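Local coordinates for ketol-acid reductoisomerase (NAD(+)) (uncultured archaeon GZfos26G2, PDB 4XDY), which catalyses the magnesium-dependent alkyl migration and NADH-linked reduction of (S)-2-acetolactate in the biosynthesis of branched-chain amino acids, at residues 34-39 against 64-69; 12-17 against 169-174; 114-119 against 186-191; 139-144 against 176-181. All blocks are in the same frame, centred on the assembly; numbering follows the deposited sequence. Where two conformers were deposited one is given.

Interaction 1: residues 34-39 against 64-69; sequences CLKDSG and DGFEVL
Lys36 spends most of its length on the ring of Phe66, so a residue known for its charge works here chiefly through its methylenes. The chain leaves the backbone with CG trans to the amide nitrogen (chi1 179°), which directs it across to the loop 64-66. Its CB already lies 4.0 Å from Phe66 CE1, and CD, two carbons further on, is 3.9 Å from the same atom. A bend at chi3 (75°) then folds the chain over the ring: CE comes within 3.6 Å of Phe66 CZ and sits 4.0 Å from the ring centroid, 27° off the normal, a CH-pi contact over the face.

Both segments belong to the Rossmann domain. Helix 26-37 follows the dinucleotide-binding turn with Tyr24 and Gly25, while 64-69 leads from helix 56-63 into strand 67-70, parallel to strand 41-50. Each helix ends in a Schellman motif on a glycine, Gly39 and Gly65, both with positive phi. The ring of Phe66 is buried against Val42 and Ile44 of strand 41-50.

Beyond CE the ammonium lifts away from the face. From Lys36 NZ to the Phe66 centroid is 5.3 Å, at most a weak cation-pi attraction, and Asp64 O, 4.1 Å from NZ, is too far for a hydrogen bond. The Asp64 carboxylate leads away, to the hydroxyl of Tyr24 and to Lys60.

Interaction 2: residues 12-17 against 169-174; sequences SILRDK and ALAMTK
Ile13 and Leu14 press on Ala171, joining the 3-10 turn that precedes strand 18-22, the first strand of the Rossmann domain, to helix 165-175, which packs on strands 128-134 and 153-157 of the sheet. The turn opens at Ser12, whose hydroxyl bonds back to Asp10 and whose carbonyl O accepts from Arg15 N at 3.0 Å; this bond coils the chain so that the next two side chains can both meet the helix.

Ile13 comes first, with its methyl branch: CG2 lies 3.7 Å from Ala171 CB, while neighbouring contacts with Glu167 and Val168 continue along the helix. Leu14 points toward helix 165-175. Its CG, held beside the backbone N by a chi1 of -64°, stands 3.8 Å from Ala171 CB, and Leu14 CD1 runs past the alanine to the backbone, 3.7 Å from Met172 N. The same methyl is 4.0 Å from Met172 CG, the side of a chain whose end leads away towards the sheet. Alanine suits position 171 because its single methyl lets the larger residues come close to the helix backbone. After Leu14 the segment turns away from the helix, with Lys17 N donating to Leu14 O at 3.0 Å.

Interaction 3: residues 114-119 against 186-191; sequences FNICFK and CTFEQE
Ile116 lays its branched CB against the ring of Phe188, 3.6 Å from CD2, and both of its branches share the contact: CG1 is 3.7 Å from Phe188 CE2, and CG2 reaches CD2. A beta-branched side chain is broad close to the backbone and can reach the CD2 and CE2 atoms of the ring without extending far. Beside this pair, Cys117 SG touches Glu189 CG at 3.7 Å; a chi1 of 177° swings the sulfur to the carbonyl side of its residue and towards helix 188-203. A water adds a polar link, donating both to Cys117 O at 2.8 Å and to Glu189 OE2 at 2.7 Å. This bridge is less certain than the rest, resting on one of two modelled conformers of Glu189.

The contact brings the short helix 114-117 of the Rossmann domain against the start of helix 188-203, the first helix of the knotted C-terminal domain. That start is fixed by a capping box: Gln190 N donates to Thr187 OG1, and Thr187 N donates to Gln190 OE1, each at 3.0 Å. Threonine is apt here because its hydroxyl can take up an amide that the first turn would otherwise leave without a carbonyl partner.

Further out, Phe188 is backed by Val129 and Met131 of strand 128-134, and the Glu189 carboxylate pairs with Lys158. On its far side from Glu189, the sulfur of Cys117 sits over the centre of the Phe118 ring. Two residues after Glu189, Glu191 OE1 accepts from Gly113 N and bonds to ND1 of His112, the predicted active-site residue.

Interaction 4: residues 139-144 against 176-181; sequences TEERKA and MHWTKA
Two unlike pieces of backbone approach between Glu141 and Trp178, whose CA atoms are 8.6 Å apart, a gap bridged here by two long side chains. Residues 139-144 are regular helix. Segment 176-181 begins where helix 165-175 stops at a Schellman motif, with His177 at positive phi, and continues through helical backbone angles without regular helical bonding.

Glu141 and Trp178 span the gap about equally. The glutamate is stretched out from its first torsion (chi1 173°) onward, which brings the carboxylate to the edge of the indole, near the ring plane. Trp178 NE1 donates to Glu141 OE2 at 3.2 Å, but the angle at the hydrogen is 128° and the bond is weak. OE2 sits between NE1 and CZ2 of Trp178, 3.3 Å from the latter, rather than straight off the N-H, and the carboxylate is turned 77° from the indole plane. Glu141 OE1 has the stronger partner, accepting from NE2 of Gln27, an NAD-binding residue. Over one face of the indole, Met176 CE lies 3.4 Å above the plane, towards the rim.

Tryptophan thus serves as both donor and apolar filler. Its ring packs on Val132 and Pro134 of strand 128-134 and on Thr173 of helix 165-175, while Glu141 and Met176 both touch Gln31 of helix 26-37.

Interactions 1, 2 and 4 lie wholly within the Rossmann domain and touch one another; interaction 3 stands apart and joins that domain to the C-terminal one. Helix 26-37 connects 1 to 4 through the salt bridge Asp37-Arg142, and Leu35 packs on Met176 as well as on the backbone of Met172 in interaction 2. Segments 169-174 and 176-181 are consecutive, at the end of helix 165-175, while interactions 2 and 4 cross along the chain. Chemistry varies with place: the partly buried interaction 1 uses a lysine's methylenes, buried interaction 2, farther from the active site, is purely apolar, and interactions 3 and 4, buried nearer to it, add polar elements.

Interaction 1: residues 34-39 against 64-69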
loop_
_atom_site.group_PDB
_atom_site.type_symbol
_atom_site.label_atom_id
_atom_site.label_comp_id
_atom_site.label_asym_id
_atom_site.label_seq_id
_atom_site.Cartn_x
_atom_site.Cartn_y
_atom_site.Cartn_z
ATOM N N CYS A 34 -2.080 -18.969 -14.869
ATOM C CA CYS A 34 -2.997 -19.479 -13.855
ATOM C C CYS A 34 -3.948 -20.522 -14.485
ATOM O O CYS A 34 -4.248 -21.544 -13.850
ATOM C CB CYS A 34 -3.780 -18.328 -13.168
ATOM S SG CYS A 34 -2.683 -17.225 -12.227
ATOM N N LEU A 35 -4.423 -20.228 -15.686
ATOM C CA LEU A 35 -5.298 -21.117 -16.403
ATOM C C LEU A 35 -4.562 -22.457 -16.711
ATOM O O LEU A 35 -5.091 -23.543 -16.445
ATOM C CB LEU A 35 -5.787 -20.519 -17.682
ATOM C CG LEU A 35 -6.891 -19.434 -17.543
ATOM C CD1 LEU A 35 -7.025 -18.666 -18.880
ATOM C CD2 LEU A 35 -8.235 -19.996 -17.153
ATOM N N LYS A 36 -3.356 -22.331 -17.225
ATOM C CA LYS A 36 -2.559 -23.551 -17.534
ATOM C C LYS A 36 -2.270 -24.400 -16.265
ATOM O O LYS A 36 -2.474 -25.609 -16.254
ATOM C CB LYS A 36 -1.314 -23.193 -18.313
ATOM C CG LYS A 36 -0.493 -24.481 -18.608
ATOM C CD LYS A 36 0.633 -24.310 -19.613
ATOM C CE LYS A 36 1.870 -23.584 -19.084
ATOM N NZ LYS A 36 2.718 -24.240 -18.033
ATOM N N ASP A 37 -1.934 -23.751 -15.164
ATOM C CA ASP A 37 -1.689 -24.385 -13.893
ATOM C C ASP A 37 -2.917 -25.085 -13.328
ATOM O O ASP A 37 -2.750 -26.041 -12.613
ATOM C CB ASP A 37 -1.171 -23.399 -12.809
ATOM C CG ASP A 37 0.286 -22.973 -12.992
ATOM O OD1 ASP A 37 0.939 -23.409 -13.952
ATOM O OD2 ASP A 37 0.755 -22.126 -12.173
ATOM N N SER A 38 -4.137 -24.620 -13.657
ATOM C CA SER A 38 -5.391 -25.205 -13.257
ATOM C C SER A 38 -5.856 -26.265 -14.248
ATOM O O SER A 38 -6.922 -26.786 -14.076
ATOM C CB SER A 38 -6.450 -24.085 -13.137
ATOM O OG SER A 38 -6.137 -23.369 -11.957
ATOM N N GLY A 39 -5.060 -26.583 -15.263
ATOM C CA GLY A 39 -5.384 -27.675 -16.141
ATOM C C GLY A 39 -6.175 -27.260 -17.316
ATOM O O GLY A 39 -6.652 -28.112 -18.029
ATOM N N ASP A 64 8.003 -20.063 -21.717
ATOM C CA ASP A 64 7.195 -20.459 -20.562
ATOM C C ASP A 64 6.374 -21.715 -20.895
ATOM O O ASP A 64 5.557 -22.178 -20.074
ATOM C CB ASP A 64 6.278 -19.256 -20.160
ATOM C CG ASP A 64 7.044 -18.109 -19.570
ATOM O OD1 ASP A 64 8.213 -18.342 -19.159
ATOM O OD2 ASP A 64 6.506 -16.961 -19.452
ATOM N N GLY A 65 6.562 -22.241 -22.116
ATOM C CA GLY A 65 6.050 -23.533 -22.489
ATOM C C GLY A 65 4.701 -23.509 -23.150
ATOM O O GLY A 65 4.057 -24.499 -23.184
ATOM N N PHE A 66 4.267 -22.376 -23.696
ATOM C CA PHE A 66 2.999 -22.317 -24.410
ATOM C C PHE A 66 3.126 -22.597 -25.877
ATOM O O PHE A 66 4.136 -22.292 -26.468
ATOM C CB PHE A 66 2.407 -20.892 -24.234
ATOM C CG PHE A 66 1.915 -20.656 -22.882
ATOM C CD1 PHE A 66 0.600 -20.984 -22.553
ATOM C CD2 PHE A 66 2.737 -20.161 -21.922
ATOM C CE1 PHE A 66 0.138 -20.818 -21.247
ATOM C CE2 PHE A 66 2.281 -19.997 -20.625
ATOM C CZ PHE A 66 0.983 -20.298 -20.296
ATOM N N GLU A 67 2.055 -23.084 -26.481
ATOM C CA GLU A 67 1.903 -22.934 -27.907
ATOM C C GLU A 67 1.616 -21.474 -28.278
ATOM O O GLU A 67 0.642 -20.897 -27.788
ATOM C CB GLU A 67 0.813 -23.852 -28.436
ATOM C CG GLU A 67 0.480 -23.583 -29.879
ATOM C CD GLU A 67 -0.503 -24.575 -30.507
ATOM O OE1 GLU A 67 -1.287 -25.229 -29.779
ATOM O OE2 GLU A 67 -0.482 -24.672 -31.756
ATOM N N VAL A 68 2.403 -20.914 -29.196
ATOM C CA VAL A 68 2.377 -19.509 -29.518
ATOM C C VAL A 68 2.152 -19.366 -31.007
ATOM O O VAL A 68 2.918 -19.878 -31.822
ATOM C CB VAL A 68 3.664 -18.798 -29.006
ATOM C CG1 VAL A 68 3.619 -17.294 -29.251
ATOM C CG2 VAL A 68 3.927 -19.133 -27.560
ATOM N N LEU A 69 1.050 -18.721 -31.367
ATOM C CA LEU A 69 0.663 -18.542 -32.716
ATOM C C LEU A 69 0.471 -17.100 -33.004
ATOM O O LEU A 69 0.170 -16.343 -32.066
ATOM C CB LEU A 69 -0.679 -19.254 -32.956
ATOM C CG LEU A 69 -0.745 -20.747 -32.574
ATOM C CD1 LEU A 69 -2.150 -21.328 -32.585
ATOM C CD2 LEU A 69 0.123 -21.522 -33.537
#

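Interaction 2: residues 12-17 against 169-174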
loop_
_atom_site.group_PDB
_atom_site.type_symbol
_atom_site.label_atom_id
_atom_site.label_comp_id
_atom_site.label_asym_id
_atom_site.label_seq_id
_atom_site.Cartn_x
_atom_site.Cartn_y
_atom_site.Cartn_z
ATOM N N SER A 12 -16.268 -26.884 -14.542
ATOM C CA SER A 12 -16.100 -28.036 -15.408
ATOM C C SER A 12 -16.392 -27.781 -16.870
ATOM O O SER A 12 -15.820 -28.453 -17.708
ATOM C CB SER A 12 -16.956 -29.214 -14.871
ATOM O OG SER A 12 -18.299 -28.879 -14.799
ATOM N N ILE A 13 -17.209 -26.777 -17.227
ATOM C CA ILE A 13 -17.370 -26.431 -18.615
ATOM C C ILE A 13 -16.035 -26.228 -19.433
ATOM O O ILE A 13 -15.992 -26.440 -20.656
ATOM C CB ILE A 13 -18.314 -25.242 -18.847
ATOM C CG1 ILE A 13 -18.769 -25.239 -20.304
ATOM C CG2 ILE A 13 -17.651 -23.884 -18.479
ATOM C CD1 ILE A 13 -19.899 -24.300 -20.579
ATOM N N LEU A 14 -15.006 -25.738 -18.749
ATOM C CA LEU A 14 -13.699 -25.437 -19.403
ATOM C C LEU A 14 -12.900 -26.685 -19.751
ATOM O O LEU A 14 -11.950 -26.597 -20.548
ATOM C CB LEU A 14 -12.849 -24.539 -18.520
ATOM C CG LEU A 14 -13.416 -23.154 -18.252
ATOM C CD1 LEU A 14 -12.382 -22.333 -17.485
ATOM C CD2 LEU A 14 -13.810 -22.454 -19.532
ATOM N N ARG A 15 -13.286 -27.817 -19.162
ATOM C CA ARG A 15 -12.748 -29.151 -19.529
ATOM C C ARG A 15 -12.562 -29.377 -21.029
ATOM O O ARG A 15 -11.584 -29.886 -21.457
ATOM C CB ARG A 15 -13.660 -30.266 -18.966
ATOM N N ASP A 16 -13.477 -29.037 -21.876
ATOM C CA ASP A 16 -13.162 -29.306 -23.297
ATOM C C ASP A 16 -13.205 -27.972 -24.060
ATOM O O ASP A 16 -13.774 -27.853 -25.154
ATOM C CB ASP A 16 -14.150 -30.306 -23.855
ATOM C CG ASP A 16 -15.517 -30.094 -23.277
ATOM O OD1 ASP A 16 -15.838 -28.909 -22.987
ATOM O OD2 ASP A 16 -16.229 -31.089 -23.042
ATOM N N LYS A 17 -12.622 -26.944 -23.459
ATOM C CA LYS A 17 -12.549 -25.702 -24.180
ATOM C C LYS A 17 -11.081 -25.280 -24.200
ATOM O O LYS A 17 -10.339 -25.518 -23.248
ATOM C CB LYS A 17 -13.453 -24.660 -23.539
ATOM C CG LYS A 17 -14.845 -24.759 -24.097
ATOM C CD LYS A 17 -15.803 -23.857 -23.407
ATOM C CE LYS A 17 -17.217 -24.125 -23.893
ATOM N NZ LYS A 17 -17.534 -23.552 -25.211
ATOM N N ALA A 169 -17.675 -17.614 -18.388
ATOM C CA ALA A 169 -17.007 -16.451 -17.691
ATOM C C ALA A 169 -16.752 -16.787 -16.244
ATOM O O ALA A 169 -15.627 -16.716 -15.745
ATOM C CB ALA A 169 -17.808 -15.166 -17.904
ATOM N N LEU A 170 -17.773 -17.300 -15.522
ATOM C CA LEU A 170 -17.563 -17.598 -14.120
ATOM C C LEU A 170 -16.515 -18.699 -13.944
ATOM O O LEU A 170 -15.716 -18.697 -12.990
ATOM C CB LEU A 170 -18.887 -17.957 -13.392
ATOM C CG LEU A 170 -19.899 -16.828 -13.262
ATOM C CD1 LEU A 170 -21.221 -17.389 -12.767
ATOM C CD2 LEU A 170 -19.482 -15.751 -12.254
ATOM N N ALA A 171 -16.576 -19.673 -14.853
ATOM C CA ALA A 171 -15.713 -20.840 -14.767
ATOM C C ALA A 171 -14.265 -20.369 -14.874
ATOM O O ALA A 171 -13.396 -20.830 -14.146
ATOM C CB ALA A 171 -16.028 -21.810 -15.857
ATOM N N MET A 172 -14.046 -19.436 -15.790
ATOM C CA MET A 172 -12.684 -18.870 -15.975
ATOM C C MET A 172 -12.169 -18.270 -14.659
ATOM O O MET A 172 -11.010 -18.489 -14.270
ATOM C CB MET A 172 -12.703 -17.861 -17.136
ATOM C CG MET A 172 -12.719 -18.446 -18.492
ATOM S SD MET A 172 -12.919 -17.222 -19.766
ATOM C CE MET A 172 -11.249 -16.472 -19.735
ATOM N N THR A 173 -13.039 -17.567 -13.920
ATOM C CA THR A 173 -12.596 -16.911 -12.680
ATOM C C THR A 173 -12.319 -17.882 -11.578
ATOM O O THR A 173 -11.442 -17.716 -10.735
ATOM C CB THR A 173 -13.571 -15.831 -12.156
ATOM O OG1 THR A 173 -14.768 -16.449 -11.634
ATOM C CG2 THR A 173 -13.870 -14.745 -13.238
ATOM N N LYS A 174 -13.054 -19.004 -11.614
ATOM C CA LYS A 174 -12.775 -20.040 -10.620
ATOM C C LYS A 174 -11.447 -20.759 -10.913
ATOM O O LYS A 174 -10.661 -21.013 -10.000
ATOM C CB LYS A 174 -13.931 -21.067 -10.585
ATOM C CG LYS A 174 -13.615 -22.116 -9.489
ATOM C CD LYS A 174 -14.683 -23.139 -9.214
ATOM C CE LYS A 174 -14.190 -24.001 -8.026
ATOM N NZ LYS A 174 -15.415 -24.659 -7.569
#

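Interaction 3: residues 114-119 against 186-191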
loop_
_atom_site.group_PDB
_atom_site.type_symbol
_atom_site.label_atom_id
_atom_site.label_comp_id
_atom_site.label_asym_id
_atom_site.label_seq_id
_atom_site.Cartn_x
_atom_site.Cartn_y
_atom_site.Cartn_z
ATOM N N PHE A 114 -13.840 -1.385 -21.525
ATOM C CA PHE A 114 -13.676 -0.102 -22.263
ATOM C C PHE A 114 -14.184 -0.244 -23.712
ATOM O O PHE A 114 -15.084 0.495 -24.149
ATOM C CB PHE A 114 -12.206 0.344 -22.216
ATOM C CG PHE A 114 -11.926 1.677 -22.801
ATOM C CD1 PHE A 114 -11.736 1.854 -24.182
ATOM C CD2 PHE A 114 -11.805 2.805 -21.990
ATOM C CE1 PHE A 114 -11.465 3.100 -24.722
ATOM C CE2 PHE A 114 -11.532 4.059 -22.545
ATOM C CZ PHE A 114 -11.361 4.193 -23.901
ATOM N N ASN A 115 -13.598 -1.191 -24.453
ATOM C CA ASN A 115 -13.855 -1.215 -25.905
ATOM C C ASN A 115 -15.254 -1.601 -26.275
ATOM O O ASN A 115 -15.815 -1.085 -27.280
ATOM C CB ASN A 115 -12.811 -2.029 -26.615
ATOM C CG ASN A 115 -11.479 -1.255 -26.766
ATOM O OD1 ASN A 115 -11.499 -0.070 -27.130
ATOM N ND2 ASN A 115 -10.390 -1.856 -26.443
ATOM N N ILE A 116 -15.823 -2.498 -25.492
ATOM C CA ILE A 116 -17.248 -2.864 -25.693
ATOM C C ILE A 116 -18.182 -1.753 -25.214
ATOM O O ILE A 116 -19.081 -1.303 -25.932
ATOM C CB ILE A 116 -17.593 -4.224 -25.023
ATOM C CG1 ILE A 116 -16.914 -5.392 -25.741
ATOM C CG2 ILE A 116 -19.092 -4.360 -24.845
ATOM C CD1 ILE A 116 -17.448 -5.592 -27.157
ATOM N N CYS A 117 -17.907 -1.237 -24.013
ATOM C CA CYS A 117 -18.706 -0.157 -23.437
ATOM C C CYS A 117 -18.795 1.077 -24.342
ATOM O O CYS A 117 -19.889 1.637 -24.533
ATOM C CB CYS A 117 -18.059 0.277 -22.099
ATOM S SG CYS A 117 -18.882 1.664 -21.285
ATOM N N PHE A 118 -17.647 1.547 -24.836
ATOM C CA PHE A 118 -17.597 2.729 -25.666
ATOM C C PHE A 118 -17.793 2.434 -27.110
ATOM O O PHE A 118 -17.633 3.326 -27.959
ATOM C CB PHE A 118 -16.364 3.579 -25.344
ATOM C CG PHE A 118 -16.337 4.060 -23.910
ATOM C CD1 PHE A 118 -17.317 4.913 -23.449
ATOM C CD2 PHE A 118 -15.327 3.651 -23.046
ATOM C CE1 PHE A 118 -17.323 5.379 -22.138
ATOM C CE2 PHE A 118 -15.327 4.102 -21.722
ATOM C CZ PHE A 118 -16.324 4.963 -21.271
ATOM N N LYS A 119 -18.158 1.189 -27.444
ATOM C CA LYS A 119 -18.514 0.863 -28.826
ATOM C C LYS A 119 -17.340 0.996 -29.816
ATOM O O LYS A 119 -17.548 1.258 -31.004
ATOM C CB LYS A 119 -19.719 1.689 -29.293
ATOM C CG LYS A 119 -20.942 1.348 -28.427
ATOM C CD LYS A 119 -22.199 1.782 -29.117
ATOM C CE LYS A 119 -22.944 2.754 -28.260
ATOM N NZ LYS A 119 -23.397 1.947 -27.107
ATOM N N CYS A 186 -21.738 -7.985 -12.772
ATOM C CA CYS A 186 -21.990 -6.584 -13.092
ATOM C C CYS A 186 -22.149 -6.456 -14.586
ATOM O O CYS A 186 -22.165 -7.474 -15.321
ATOM C CB CYS A 186 -20.863 -5.686 -12.552
ATOM S SG CYS A 186 -19.309 -5.940 -13.489
ATOM N N THR A 187 -22.358 -5.272 -15.081
ATOM C CA THR A 187 -22.438 -5.054 -16.505
ATOM C C THR A 187 -21.070 -4.592 -17.044
ATOM O O THR A 187 -20.187 -4.161 -16.268
ATOM C CB THR A 187 -23.446 -3.957 -16.912
ATOM O OG1 THR A 187 -23.058 -2.681 -16.365
ATOM C CG2 THR A 187 -24.889 -4.301 -16.402
ATOM N N PHE A 188 -20.912 -4.640 -18.354
ATOM C CA PHE A 188 -19.681 -4.189 -19.006
ATOM C C PHE A 188 -19.467 -2.663 -18.670
ATOM O O PHE A 188 -18.337 -2.250 -18.397
ATOM C CB PHE A 188 -19.810 -4.326 -20.481
ATOM C CG PHE A 188 -19.089 -5.519 -21.032
ATOM C CD1 PHE A 188 -19.626 -6.787 -20.901
ATOM C CD2 PHE A 188 -17.826 -5.393 -21.677
ATOM C CE1 PHE A 188 -18.967 -7.896 -21.461
ATOM C CE2 PHE A 188 -17.203 -6.473 -22.259
ATOM C CZ PHE A 188 -17.771 -7.750 -22.099
ATOM N N GLU A 189 -20.561 -1.917 -18.618
ATOM C CA GLU A 189 -20.508 -0.471 -18.442
ATOM C C GLU A 189 -20.112 -0.196 -16.985
ATOM O O GLU A 189 -19.342 0.713 -16.693
ATOM C CB GLU A 189 -21.838 0.160 -18.882
ATOM C CG GLU A 189 -22.133 0.015 -20.407
ATOM C CD GLU A 189 -22.527 -1.416 -20.939
ATOM O OE1 GLU A 189 -23.071 -2.234 -20.079
ATOM O OE2 GLU A 189 -22.183 -1.737 -22.203
ATOM N N GLN A 190 -20.663 -0.932 -16.049
ATOM C CA GLN A 190 -20.285 -0.736 -14.670
ATOM C C GLN A 190 -18.829 -0.950 -14.375
ATOM O O GLN A 190 -18.233 -0.163 -13.666
ATOM C CB GLN A 190 -21.073 -1.582 -13.682
ATOM C CG GLN A 190 -22.540 -1.254 -13.504
ATOM C CD GLN A 190 -23.083 -2.286 -12.532
ATOM O OE1 GLN A 190 -23.379 -3.403 -12.936
ATOM N NE2 GLN A 190 -23.052 -1.965 -11.241
ATOM N N GLU A 191 -18.294 -2.064 -14.835
ATOM C CA GLU A 191 -16.864 -2.325 -14.715
ATOM C C GLU A 191 -16.040 -1.224 -15.311
ATOM O O GLU A 191 -15.116 -0.739 -14.660
ATOM C CB GLU A 191 -16.440 -3.630 -15.351
ATOM C CG GLU A 191 -15.023 -4.034 -14.923
ATOM C CD GLU A 191 -13.858 -3.433 -15.751
ATOM O OE1 GLU A 191 -14.089 -2.959 -16.872
ATOM O OE2 GLU A 191 -12.767 -3.488 -15.175
HETATM O O HOH W 1 -22.242 0.319 -23.987
#

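Interaction 4: residues 139-144 against 176-181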
loop_
_atom_site.group_PDB
_atom_site.type_symbol
_atom_site.label_atom_id
_atom_site.label_comp_id
_atom_site.label_asym_id
_atom_site.label_seq_id
_atom_site.Cartn_x
_atom_site.Cartn_y
_atom_site.Cartn_z
ATOM N N THR A 139 0.934 -8.901 -12.168
ATOM C CA THR A 139 2.070 -9.502 -11.467
ATOM C C THR A 139 1.593 -9.984 -10.070
ATOM O O THR A 139 1.992 -11.060 -9.591
ATOM C CB THR A 139 3.242 -8.530 -11.320
ATOM O OG1 THR A 139 2.785 -7.312 -10.708
ATOM C CG2 THR A 139 3.867 -8.222 -12.747
ATOM N N GLU A 140 0.707 -9.183 -9.409
ATOM C CA GLU A 140 0.293 -9.450 -8.025
ATOM C C GLU A 140 -0.851 -10.504 -8.031
ATOM O O GLU A 140 -0.932 -11.307 -7.138
ATOM C CB GLU A 140 -0.134 -8.148 -7.346
ATOM C CG GLU A 140 0.965 -7.076 -7.406
ATOM C CD GLU A 140 2.355 -7.639 -7.162
ATOM O OE1 GLU A 140 2.594 -7.981 -5.985
ATOM O OE2 GLU A 140 3.210 -7.703 -8.117
ATOM N N GLU A 141 -1.596 -10.532 -9.112
ATOM C CA GLU A 141 -2.594 -11.577 -9.440
ATOM C C GLU A 141 -1.937 -12.957 -9.545
ATOM O O GLU A 141 -2.398 -13.952 -8.913
ATOM C CB GLU A 141 -3.284 -11.217 -10.751
ATOM C CG GLU A 141 -4.224 -12.265 -11.311
ATOM C CD GLU A 141 -4.741 -11.900 -12.685
ATOM O OE1 GLU A 141 -4.538 -10.740 -13.110
ATOM O OE2 GLU A 141 -5.339 -12.776 -13.353
ATOM N N ARG A 142 -0.816 -13.022 -10.254
ATOM C CA ARG A 142 -0.109 -14.259 -10.365
ATOM C C ARG A 142 0.474 -14.755 -9.038
ATOM O O ARG A 142 0.283 -15.895 -8.678
ATOM C CB ARG A 142 0.986 -14.132 -11.429
ATOM C CG ARG A 142 1.870 -15.401 -11.505
ATOM C CD ARG A 142 1.026 -16.576 -11.990
ATOM N NE ARG A 142 1.902 -17.713 -12.363
ATOM C CZ ARG A 142 1.512 -18.991 -12.393
ATOM N NH1 ARG A 142 0.306 -19.333 -11.997
ATOM N NH2 ARG A 142 2.392 -19.939 -12.735
ATOM N N LYS A 143 1.025 -13.839 -8.256
ATOM C CA LYS A 143 1.518 -14.113 -6.943
ATOM C C LYS A 143 0.462 -14.612 -6.028
ATOM O O LYS A 143 0.697 -15.605 -5.274
ATOM C CB LYS A 143 2.159 -12.887 -6.323
ATOM C CG LYS A 143 3.561 -12.588 -6.820
ATOM C CD LYS A 143 4.146 -11.395 -6.052
ATOM C CE LYS A 143 4.496 -11.792 -4.619
ATOM N NZ LYS A 143 3.392 -11.713 -3.633
ATOM N N ALA A 144 -0.703 -13.944 -6.040
ATOM C CA ALA A 144 -1.803 -14.410 -5.207
ATOM C C ALA A 144 -2.170 -15.865 -5.535
ATOM O O ALA A 144 -2.426 -16.689 -4.606
ATOM C CB ALA A 144 -3.046 -13.485 -5.351
ATOM N N MET A 176 -8.968 -19.497 -12.402
ATOM C CA MET A 176 -7.897 -18.515 -12.011
ATOM C C MET A 176 -7.860 -18.194 -10.553
ATOM O O MET A 176 -6.979 -17.447 -10.093
ATOM C CB MET A 176 -7.988 -17.235 -12.879
ATOM C CG MET A 176 -7.688 -17.520 -14.321
ATOM S SD MET A 176 -7.633 -16.137 -15.464
ATOM C CE MET A 176 -9.363 -15.671 -15.515
ATOM N N HIS A 177 -8.752 -18.826 -9.771
ATOM C CA HIS A 177 -8.785 -18.721 -8.305
ATOM C C HIS A 177 -9.214 -17.342 -7.756
ATOM O O HIS A 177 -9.024 -17.028 -6.556
ATOM C CB HIS A 177 -7.465 -19.151 -7.676
ATOM C CG HIS A 177 -7.092 -20.600 -7.919
ATOM N ND1 HIS A 177 -6.021 -21.192 -7.291
ATOM C CD2 HIS A 177 -7.637 -21.558 -8.711
ATOM C CE1 HIS A 177 -5.921 -22.460 -7.687
ATOM N NE2 HIS A 177 -6.849 -22.691 -8.587
ATOM N N TRP A 178 -9.811 -16.531 -8.614
ATOM C CA TRP A 178 -10.279 -15.198 -8.192
ATOM C C TRP A 178 -11.460 -15.360 -7.233
ATOM O O TRP A 178 -11.706 -14.538 -6.404
ATOM C CB TRP A 178 -10.741 -14.365 -9.376
ATOM C CG TRP A 178 -9.694 -14.026 -10.436
ATOM C CD1 TRP A 178 -8.373 -14.370 -10.446
ATOM C CD2 TRP A 178 -9.946 -13.385 -11.677
ATOM N NE1 TRP A 178 -7.775 -13.994 -11.628
ATOM C CE2 TRP A 178 -8.705 -13.364 -12.397
ATOM C CE3 TRP A 178 -11.068 -12.840 -12.269
ATOM C CZ2 TRP A 178 -8.605 -12.831 -13.684
ATOM C CZ3 TRP A 178 -10.954 -12.308 -13.527
ATOM C CH2 TRP A 178 -9.727 -12.309 -14.204
ATOM N N THR A 179 -12.190 -16.470 -7.383
ATOM C CA THR A 179 -13.285 -16.799 -6.465
ATOM C C THR A 179 -12.842 -16.987 -5.040
ATOM O O THR A 179 -13.669 -16.847 -4.125
ATOM C CB THR A 179 -14.003 -18.115 -6.969
ATOM O OG1 THR A 179 -13.020 -19.075 -7.361
ATOM C CG2 THR A 179 -14.843 -17.825 -8.105
ATOM N N LYS A 180 -11.546 -17.243 -4.795
ATOM C CA LYS A 180 -11.083 -17.302 -3.437
ATOM C C LYS A 180 -11.183 -15.951 -2.706
ATOM O O LYS A 180 -11.395 -15.865 -1.478
ATOM C CB LYS A 180 -9.706 -17.917 -3.346
ATOM C CG LYS A 180 -9.675 -19.349 -3.877
ATOM C CD LYS A 180 -8.327 -19.947 -3.642
ATOM C CE LYS A 180 -8.142 -21.223 -4.417
ATOM N NZ LYS A 180 -9.052 -22.258 -3.878
ATOM N N ALA A 181 -11.017 -14.866 -3.458
ATOM C CA ALA A 181 -11.234 -13.538 -2.897
ATOM C C ALA A 181 -12.696 -13.133 -3.075
ATOM O O ALA A 181 -13.297 -12.536 -2.171
ATOM C CB ALA A 181 -10.307 -12.517 -3.628
#